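Local coordinates for TIR-like domain-containing protein (Prevotella corporis, PDB 7EBD), which is a prokaryotic STING-family protein, here a two-chain assembly with C2E bound, at residues N135-K138 against R139-L143. Sequence-based numbering, arbitrary orientation.
Sequences NNFK and RVLQL
Arg139 reaches back along its own helix to the side chain of Asn136, three residues earlier. Its NH2 donates to OD1 of Asn136 at 2.8 Å. The bond is nearly straight, with an N-H...O angle of 168°. The oxygen lies at the edge of the guanidinium, close to its plane, while the amide plane is turned 44° from it. The bend of the arginine chain at chi3 (66°) brings NH2 round to this oxygen. The other end of the Asn136 amide turns to helix 6-28, where ND2 is hydrogen-bonded to Ser7 OG and Thr8 OG1. The amide is thus gripped at both ends, which should fix its rotation.

Both segments belong to about two and a half turns of helix 124-146 in the prokaryotic STING domain. Regular i to i+4 backbone bonds join them, such as Val140 N to Asn136 O at 2.9 Å. Val140 CG2 sits 3.2 Å from that same Asn136 O and packs on Thr8 and Ala11 of helix 6-28.

The packed side of the helix carries Phe137 and Leu141, both buried. The two side chains run alongside each other in the same direction, with Phe137 CE2 4.2 Å from Leu141 CD2. The methyl meets the ring obliquely. Phe137 also packs on Ile10 and Ala11 of helix 6-28 and on Met49, and Leu141 on Ile157. The side chain of Phe137 is about 8 Å from the bound C2E. The other side is looser: Asn135 and Arg139 are exposed, and Asn135 takes part through its backbone O, which accepts from Arg139 N at 2.9 Å.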
loop_
_atom_site.group_PDB
_atom_site.type_symbol
_atom_site.label_atom_id
_atom_site.label_comp_id
_atom_site.label_asym_id
_atom_site.label_seq_id
_atom_site.Cartn_x
_atom_site.Cartn_y
_atom_site.Cartn_z
ATOM N N ASN A 135 -12.800 4.382 -13.056
ATOM C CA ASN A 135 -12.449 4.128 -14.447
ATOM C C ASN A 135 -11.041 4.612 -14.756
ATOM O O ASN A 135 -10.297 3.939 -15.478
ATOM C CB ASN A 135 -13.460 4.795 -15.377
ATOM C CG ASN A 135 -14.848 4.201 -15.248
ATOM O OD1 ASN A 135 -15.003 3.026 -14.913
ATOM N ND2 ASN A 135 -15.866 5.010 -15.519
ATOM N N ASN A 136 -10.647 5.763 -14.206
ATOM C CA ASN A 136 -9.288 6.243 -14.425
ATOM C C ASN A 136 -8.264 5.336 -13.754
ATOM O O ASN A 136 -7.200 5.067 -14.324
ATOM C CB ASN A 136 -9.145 7.677 -13.918
ATOM C CG ASN A 136 -7.779 8.260 -14.213
ATOM O OD1 ASN A 136 -7.461 8.572 -15.361
ATOM N ND2 ASN A 136 -6.960 8.407 -13.178
ATOM N N PHE A 137 -8.564 4.860 -12.542
ATOM C CA PHE A 137 -7.683 3.903 -11.881
ATOM C C PHE A 137 -7.497 2.661 -12.743
ATOM O O PHE A 137 -6.368 2.209 -12.969
ATOM C CB PHE A 137 -8.248 3.539 -10.505
ATOM C CG PHE A 137 -7.495 2.442 -9.801
ATOM C CD1 PHE A 137 -6.416 2.737 -8.985
ATOM C CD2 PHE A 137 -7.879 1.115 -9.938
ATOM C CE1 PHE A 137 -5.729 1.732 -8.330
ATOM C CE2 PHE A 137 -7.192 0.107 -9.287
ATOM C CZ PHE A 137 -6.116 0.417 -8.482
ATOM N N LYS A 138 -8.604 2.103 -13.241
ATOM C CA LYS A 138 -8.523 0.905 -14.072
ATOM C C LYS A 138 -7.754 1.174 -15.360
ATOM O O LYS A 138 -6.963 0.335 -15.804
ATOM C CB LYS A 138 -9.926 0.382 -14.377
ATOM C CG LYS A 138 -10.650 -0.171 -13.159
ATOM C CD LYS A 138 -11.919 -0.911 -13.548
ATOM C CE LYS A 138 -12.884 -0.005 -14.290
ATOM N NZ LYS A 138 -14.120 -0.730 -14.689
ATOM N N ARG A 139 -7.961 2.344 -15.966
ATOM C CA ARG A 139 -7.278 2.666 -17.215
ATOM C C ARG A 139 -5.775 2.794 -17.002
ATOM O O ARG A 139 -4.980 2.255 -17.781
ATOM C CB ARG A 139 -7.848 3.958 -17.803
ATOM C CG ARG A 139 -7.141 4.429 -19.063
ATOM C CD ARG A 139 -7.578 5.831 -19.460
ATOM N NE ARG A 139 -7.172 6.831 -18.474
ATOM C CZ ARG A 139 -6.008 7.475 -18.499
ATOM N NH1 ARG A 139 -5.129 7.227 -19.461
ATOM N NH2 ARG A 139 -5.724 8.371 -17.562
ATOM N N VAL A 140 -5.365 3.507 -15.950
ATOM C CA VAL A 140 -3.938 3.663 -15.676
ATOM C C VAL A 140 -3.311 2.318 -15.332
ATOM O O VAL A 140 -2.201 2.001 -15.782
ATOM C CB VAL A 140 -3.713 4.698 -14.558
ATOM C CG1 VAL A 140 -2.243 4.752 -14.170
ATOM C CG2 VAL A 140 -4.197 6.071 -15.000
ATOM N N LEU A 141 -4.011 1.503 -14.537
ATOM C CA LEU A 141 -3.482 0.190 -14.187
ATOM C C LEU A 141 -3.329 -0.687 -15.423
ATOM O O LEU A 141 -2.327 -1.395 -15.569
ATOM C CB LEU A 141 -4.381 -0.488 -13.154
ATOM C CG LEU A 141 -3.886 -1.835 -12.623
ATOM C CD1 LEU A 141 -2.525 -1.686 -11.955
ATOM C CD2 LEU A 141 -4.891 -2.454 -11.662
ATOM N N GLN A 142 -4.306 -0.644 -16.332
ATOM C CA GLN A 142 -4.216 -1.441 -17.550
ATOM C C GLN A 142 -3.082 -0.956 -18.444
ATOM O O GLN A 142 -2.373 -1.767 -19.051
ATOM C CB GLN A 142 -5.547 -1.401 -18.301
ATOM C CG GLN A 142 -5.622 -2.367 -19.470
ATOM C CD GLN A 142 -5.578 -3.813 -19.019
ATOM O OE1 GLN A 142 -6.527 -4.314 -18.418
ATOM N NE2 GLN A 142 -4.471 -4.490 -19.302
ATOM N N LEU A 143 -2.895 0.364 -18.534
ATOM C CA LEU A 143 -1.783 0.897 -19.316
ATOM C C LEU A 143 -0.444 0.460 -18.736
ATOM O O LEU A 143 0.481 0.121 -19.483
ATOM C CB LEU A 143 -1.867 2.423 -19.381
ATOM C CG LEU A 143 -3.009 3.016 -20.209
ATOM C CD1 LEU A 143 -3.044 4.531 -20.077
ATOM C CD2 LEU A 143 -2.876 2.611 -21.669
#